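Local coordinates for protein phenol hydroxylase component phN (Pseudomonas stutzeri, PDB 3U52) that probably hydroxylates phenol and related aromatics as the diiron-containing subunit of a bacterial multicomponent monooxygenase, at residues 72-76 / 144-148; 75-79 / 219-225. One frame throughout, in Å; residues are numbered along the deposited sequence.

Both contacts are buried and start from helix 58-81; the segments overlap at Ile75 and Phe76, but only Phe76 touches across both, and the contact centres lie about 6 Å apart. Contact 1 joins that helix to helix 125-155 running nearly parallel, contact 2 to the first turns of helix 220-250 running antiparallel. The chemistry differs: contact 1 pairs a Tyr73 to His147 hydrogen bond with packing, whereas contact 2 is mainly apolar packing. Both reach the second copy of this subunit. The Phe76 ring links them, and Phe225 of contact 2 packs on Thr144 and Gln145 of contact 1, beside a bound xenon.

Contact 1 of 2, residues 72-76 / 144-148; sequences LYAIF and TQQHA
Phe76 and Ala148 mark the closest backbone approach, CA to CA 6.7 Å, between helix segments 72-76 and 144-148, running the same way at 18°. Their axes are 11.2 Å apart, and large side chains of 72-76 fill much of that distance. Tyr73 reaches across: with CG anti to the carbonyl carbon (chi1 -78°), it carries its OH to 2.7 Å from His147 ND1, a hydrogen bond in which either could donate. The hydroxyl meets the imidazole at its edge, in the ring plane, though the two rings are turned 70° against each other. Beside this bond Thr144 CG2 lies 3.6 Å from Tyr73 OH and also touches Leu72 CD2, while Thr144 OG1 is bonded to Arg140 O within its own helix. Phe76 is held between two helical backbones: Ala148 CA makes a CH-pi contact over one face, 4.2 Å from the ring centroid, and Leu72 O lies above the opposite face. Ala148 CB, on the same face as its CA, sits 3.6 Å from Phe76 CZ; Ala148 also lines a xenon pocket. A phenylalanine in place of Tyr73 would probably leave His147 ND1 without its mate and the imidazole less firmly oriented. Since His147 NE2 is bonded to the backbone of a neighbouring protein chain, the tyrosine bond probably helps fix the rotation of a ring that takes part in the protein-protein interface.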
loop_
_atom_site.group_PDB
_atom_site.type_symbol
_atom_site.label_atom_id
_atom_site.label_comp_id
_atom_site.label_asym_id
_atom_site.label_seq_id
_atom_site.Cartn_x
_atom_site.Cartn_y
_atom_site.Cartn_z
ATOM N N LEU A 72 2.025 -1.443 -4.422
ATOM C CA LEU A 72 1.801 -0.522 -5.529
ATOM C C LEU A 72 0.345 -0.108 -5.632
ATOM O O LEU A 72 0.068 1.080 -5.724
ATOM C CB LEU A 72 2.243 -1.184 -6.857
ATOM C CG LEU A 72 2.092 -0.329 -8.141
ATOM C CD1 LEU A 72 3.297 0.552 -8.303
ATOM C CD2 LEU A 72 1.905 -1.153 -9.398
ATOM N N TYR A 73 -0.580 -1.067 -5.627
ATOM C CA TYR A 73 -2.002 -0.788 -5.707
ATOM C C TYR A 73 -2.610 -0.069 -4.492
ATOM O O TYR A 73 -3.500 0.758 -4.645
ATOM C CB TYR A 73 -2.806 -2.051 -6.061
ATOM C CG TYR A 73 -2.663 -2.301 -7.549
ATOM C CD1 TYR A 73 -3.472 -1.620 -8.475
ATOM C CD2 TYR A 73 -1.635 -3.109 -8.031
ATOM C CE1 TYR A 73 -3.294 -1.830 -9.865
ATOM C CE2 TYR A 73 -1.454 -3.318 -9.409
ATOM C CZ TYR A 73 -2.281 -2.678 -10.313
ATOM O OH TYR A 73 -2.111 -2.871 -11.681
ATOM N N ALA A 74 -2.076 -0.355 -3.317
ATOM C CA ALA A 74 -2.466 0.372 -2.076
ATOM C C ALA A 74 -2.138 1.849 -2.235
ATOM O O ALA A 74 -2.925 2.704 -1.845
ATOM C CB ALA A 74 -1.711 -0.172 -0.892
ATOM N N ILE A 75 -0.953 2.125 -2.788
ATOM C CA ILE A 75 -0.501 3.505 -3.005
ATOM C C ILE A 75 -1.356 4.166 -4.093
ATOM O O ILE A 75 -1.762 5.343 -3.946
ATOM C CB ILE A 75 1.016 3.559 -3.327
ATOM C CG1 ILE A 75 1.814 3.167 -2.077
ATOM C CG2 ILE A 75 1.458 4.957 -3.803
ATOM C CD1 ILE A 75 3.262 2.756 -2.268
ATOM N N PHE A 76 -1.619 3.435 -5.186
ATOM C CA PHE A 76 -2.440 3.979 -6.282
ATOM C C PHE A 76 -3.850 4.378 -5.799
ATOM O O PHE A 76 -4.421 5.391 -6.289
ATOM C CB PHE A 76 -2.623 2.962 -7.436
ATOM C CG PHE A 76 -1.437 2.813 -8.344
ATOM C CD1 PHE A 76 -0.367 3.691 -8.308
ATOM C CD2 PHE A 76 -1.438 1.800 -9.300
ATOM C CE1 PHE A 76 0.734 3.532 -9.191
ATOM C CE2 PHE A 76 -0.336 1.608 -10.175
ATOM C CZ PHE A 76 0.729 2.494 -10.142
ATOM N N THR A 144 0.021 -1.920 -15.330
ATOM C CA THR A 144 0.192 -1.028 -14.192
ATOM C C THR A 144 0.323 0.449 -14.620
ATOM O O THR A 144 -0.129 1.331 -13.916
ATOM C CB THR A 144 1.383 -1.423 -13.293
ATOM O OG1 THR A 144 2.591 -1.239 -14.008
ATOM C CG2 THR A 144 1.311 -2.883 -12.847
ATOM N N GLN A 145 0.917 0.717 -15.784
ATOM C CA GLN A 145 0.863 2.047 -16.370
ATOM C C GLN A 145 -0.566 2.504 -16.698
ATOM O O GLN A 145 -0.908 3.622 -16.368
ATOM C CB GLN A 145 1.803 2.142 -17.597
ATOM C CG GLN A 145 3.264 2.060 -17.125
ATOM C CD GLN A 145 4.241 1.846 -18.260
ATOM O OE1 GLN A 145 3.868 2.006 -19.412
ATOM N NE2 GLN A 145 5.514 1.498 -17.931
ATOM N N GLN A 146 -1.418 1.636 -17.266
ATOM C CA GLN A 146 -2.816 2.022 -17.498
ATOM C C GLN A 146 -3.486 2.380 -16.178
ATOM O O GLN A 146 -4.338 3.293 -16.128
ATOM C CB GLN A 146 -3.648 0.913 -18.128
ATOM C CG GLN A 146 -3.170 0.452 -19.493
ATOM C CD GLN A 146 -3.174 1.563 -20.529
ATOM O OE1 GLN A 146 -4.145 2.336 -20.637
ATOM N NE2 GLN A 146 -2.098 1.632 -21.324
ATOM N N HIS A 147 -3.145 1.648 -15.124
ATOM C CA HIS A 147 -3.772 1.888 -13.818
ATOM C C HIS A 147 -3.209 3.151 -13.201
ATOM O O HIS A 147 -3.968 3.923 -12.616
ATOM C CB HIS A 147 -3.624 0.643 -12.919
ATOM C CG HIS A 147 -4.433 -0.524 -13.415
ATOM N ND1 HIS A 147 -4.049 -1.834 -13.256
ATOM C CD2 HIS A 147 -5.634 -0.566 -14.025
ATOM C CE1 HIS A 147 -4.954 -2.631 -13.781
ATOM N NE2 HIS A 147 -5.924 -1.886 -14.263
ATOM N N ALA A 148 -1.907 3.396 -13.395
ATOM C CA ALA A 148 -1.230 4.587 -12.842
ATOM C C ALA A 148 -1.808 5.883 -13.390
ATOM O O ALA A 148 -2.009 6.836 -12.646
ATOM C CB ALA A 148 0.300 4.563 -13.094
#

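Contact 2 of 2, residues 75-79 / 219-225; sequences IFDAF and DMATVTF
Phe79, Phe76 and Ile75 supply the first side of this packing, against the opening turns of helix 220-250. The short axes are almost antiparallel (173°), 9.8 Å apart. Phe79 swings its ring out with CG anti to the backbone N (chi1 178°), which lays one face over Ala221: the methyl CB stands above the ring centre, 4.0 Å from the centroid, a CH-pi contact. The same ring slides past Met220, with Phe79 CD1 3.9 Å from Met220 CB. Phe76 presents its edge here, its CE1 pointing in plane at Ala221 O, 3.4 Å away. Ile75 and Thr224 meet tip to tip: Ile75 CG2 lies 3.5 Å from Thr224 OG1, and both CG2 and CD1 of Ile75 touch the Thr224 methyl. The hydroxyl's polarity is met within its own helix, because Thr224 OG1 donates to Met220 O at 2.7 Å. That carbonyl is gripped from the opposite face of its plane by Thr224 N. Asp219 OD1, at the N-cap, accepts a weak bond from Thr222 N and is also hydrogen-bonded to Tyr152 OH. Thr222, in the xenon pocket, and Val223 turn their side chains to helix 187-216, and Phe225 packs on helix 125-155. Helix 220-250, which carries the iron ligands Glu233 and His236, is one of four iron-binding helices; helix 58-81 packs against its start, where Met220 and Val223 meet Asn82 of the second subunit.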
loop_
_atom_site.group_PDB
_atom_site.type_symbol
_atom_site.label_atom_id
_atom_site.label_comp_id
_atom_site.label_asym_id
_atom_site.label_seq_id
_atom_site.Cartn_x
_atom_site.Cartn_y
_atom_site.Cartn_z
ATOM N N ILE A 75 -0.953 2.125 -2.788
ATOM C CA ILE A 75 -0.501 3.505 -3.005
ATOM C C ILE A 75 -1.356 4.166 -4.093
ATOM O O ILE A 75 -1.762 5.343 -3.946
ATOM C CB ILE A 75 1.016 3.559 -3.327
ATOM C CG1 ILE A 75 1.814 3.167 -2.077
ATOM C CG2 ILE A 75 1.458 4.957 -3.803
ATOM C CD1 ILE A 75 3.262 2.756 -2.268
ATOM N N PHE A 76 -1.619 3.435 -5.186
ATOM C CA PHE A 76 -2.440 3.979 -6.282
ATOM C C PHE A 76 -3.850 4.378 -5.799
ATOM O O PHE A 76 -4.421 5.391 -6.289
ATOM C CB PHE A 76 -2.623 2.962 -7.436
ATOM C CG PHE A 76 -1.437 2.813 -8.344
ATOM C CD1 PHE A 76 -0.367 3.691 -8.308
ATOM C CD2 PHE A 76 -1.438 1.800 -9.300
ATOM C CE1 PHE A 76 0.734 3.532 -9.191
ATOM C CE2 PHE A 76 -0.336 1.608 -10.175
ATOM C CZ PHE A 76 0.729 2.494 -10.142
ATOM N N ASP A 77 -4.471 3.538 -4.961
ATOM C CA ASP A 77 -5.787 3.837 -4.426
ATOM C C ASP A 77 -5.758 5.050 -3.495
ATOM O O ASP A 77 -6.720 5.810 -3.482
ATOM C CB ASP A 77 -6.390 2.668 -3.625
ATOM C CG ASP A 77 -6.675 1.433 -4.464
ATOM O OD1 ASP A 77 -6.552 0.337 -3.877
ATOM O OD2 ASP A 77 -7.040 1.531 -5.672
ATOM N N ALA A 78 -4.703 5.188 -2.691
ATOM C CA ALA A 78 -4.534 6.299 -1.756
ATOM C C ALA A 78 -4.352 7.628 -2.513
ATOM O O ALA A 78 -4.844 8.705 -2.071
ATOM C CB ALA A 78 -3.300 6.070 -0.881
ATOM N N PHE A 79 -3.593 7.543 -3.597
ATOM C CA PHE A 79 -3.351 8.675 -4.497
ATOM C C PHE A 79 -4.659 9.206 -5.037
ATOM O O PHE A 79 -4.921 10.416 -4.945
ATOM C CB PHE A 79 -2.400 8.243 -5.628
ATOM C CG PHE A 79 -2.110 9.315 -6.636
ATOM C CD1 PHE A 79 -1.108 10.228 -6.419
ATOM C CD2 PHE A 79 -2.841 9.380 -7.827
ATOM C CE1 PHE A 79 -0.826 11.242 -7.380
ATOM C CE2 PHE A 79 -2.566 10.372 -8.772
ATOM C CZ PHE A 79 -1.563 11.290 -8.538
ATOM N N ASP A 219 4.563 13.785 -8.455
ATOM C CA ASP A 219 3.684 12.783 -9.074
ATOM C C ASP A 219 3.981 11.441 -8.388
ATOM O O ASP A 219 4.886 10.689 -8.795
ATOM C CB ASP A 219 3.935 12.745 -10.589
ATOM C CG ASP A 219 3.170 11.628 -11.313
ATOM O OD1 ASP A 219 2.247 11.008 -10.738
ATOM O OD2 ASP A 219 3.493 11.381 -12.498
ATOM N N MET A 220 3.238 11.179 -7.315
ATOM C CA MET A 220 3.466 10.005 -6.494
ATOM C C MET A 220 3.143 8.711 -7.214
ATOM O O MET A 220 3.844 7.710 -7.017
ATOM C CB MET A 220 2.647 10.084 -5.223
ATOM C CG MET A 220 2.835 8.878 -4.311
ATOM S SD MET A 220 1.757 8.984 -2.837
ATOM C CE MET A 220 2.320 10.528 -2.123
ATOM N N ALA A 221 2.117 8.717 -8.050
ATOM C CA ALA A 221 1.765 7.517 -8.825
ATOM C C ALA A 221 2.878 7.018 -9.727
ATOM O O ALA A 221 3.234 5.828 -9.717
ATOM C CB ALA A 221 0.487 7.750 -9.638
ATOM N N THR A 222 3.420 7.930 -10.530
ATOM C CA THR A 222 4.492 7.594 -11.482
ATOM C C THR A 222 5.781 7.174 -10.718
ATOM O O THR A 222 6.449 6.149 -11.047
ATOM C CB THR A 222 4.692 8.777 -12.503
ATOM O OG1 THR A 222 3.473 8.977 -13.255
ATOM C CG2 THR A 222 5.897 8.551 -13.472
ATOM N N VAL A 223 6.122 7.909 -9.658
ATOM C CA VAL A 223 7.369 7.583 -9.004
ATOM C C VAL A 223 7.274 6.189 -8.337
ATOM O O VAL A 223 8.240 5.422 -8.350
ATOM C CB VAL A 223 7.906 8.692 -8.086
ATOM C CG1 VAL A 223 7.155 8.730 -6.781
ATOM C CG2 VAL A 223 9.379 8.430 -7.816
ATOM N N THR A 224 6.087 5.857 -7.840
ATOM C CA THR A 224 5.817 4.561 -7.213
ATOM C C THR A 224 5.889 3.461 -8.275
ATOM O O THR A 224 6.448 2.398 -8.030
ATOM C CB THR A 224 4.430 4.555 -6.531
ATOM O OG1 THR A 224 4.427 5.557 -5.506
ATOM C CG2 THR A 224 4.111 3.172 -5.900
ATOM N N PHE A 225 5.278 3.709 -9.446
ATOM C CA PHE A 225 5.470 2.777 -10.536
ATOM C C PHE A 225 6.980 2.596 -10.808
ATOM O O PHE A 225 7.458 1.469 -10.899
ATOM C CB PHE A 225 4.754 3.171 -11.834
ATOM C CG PHE A 225 5.261 2.365 -12.996
ATOM C CD1 PHE A 225 4.902 1.010 -13.113
ATOM C CD2 PHE A 225 6.191 2.894 -13.892
ATOM C CE1 PHE A 225 5.437 0.214 -14.131
ATOM C CE2 PHE A 225 6.731 2.100 -14.919
ATOM C CZ PHE A 225 6.355 0.757 -15.030
#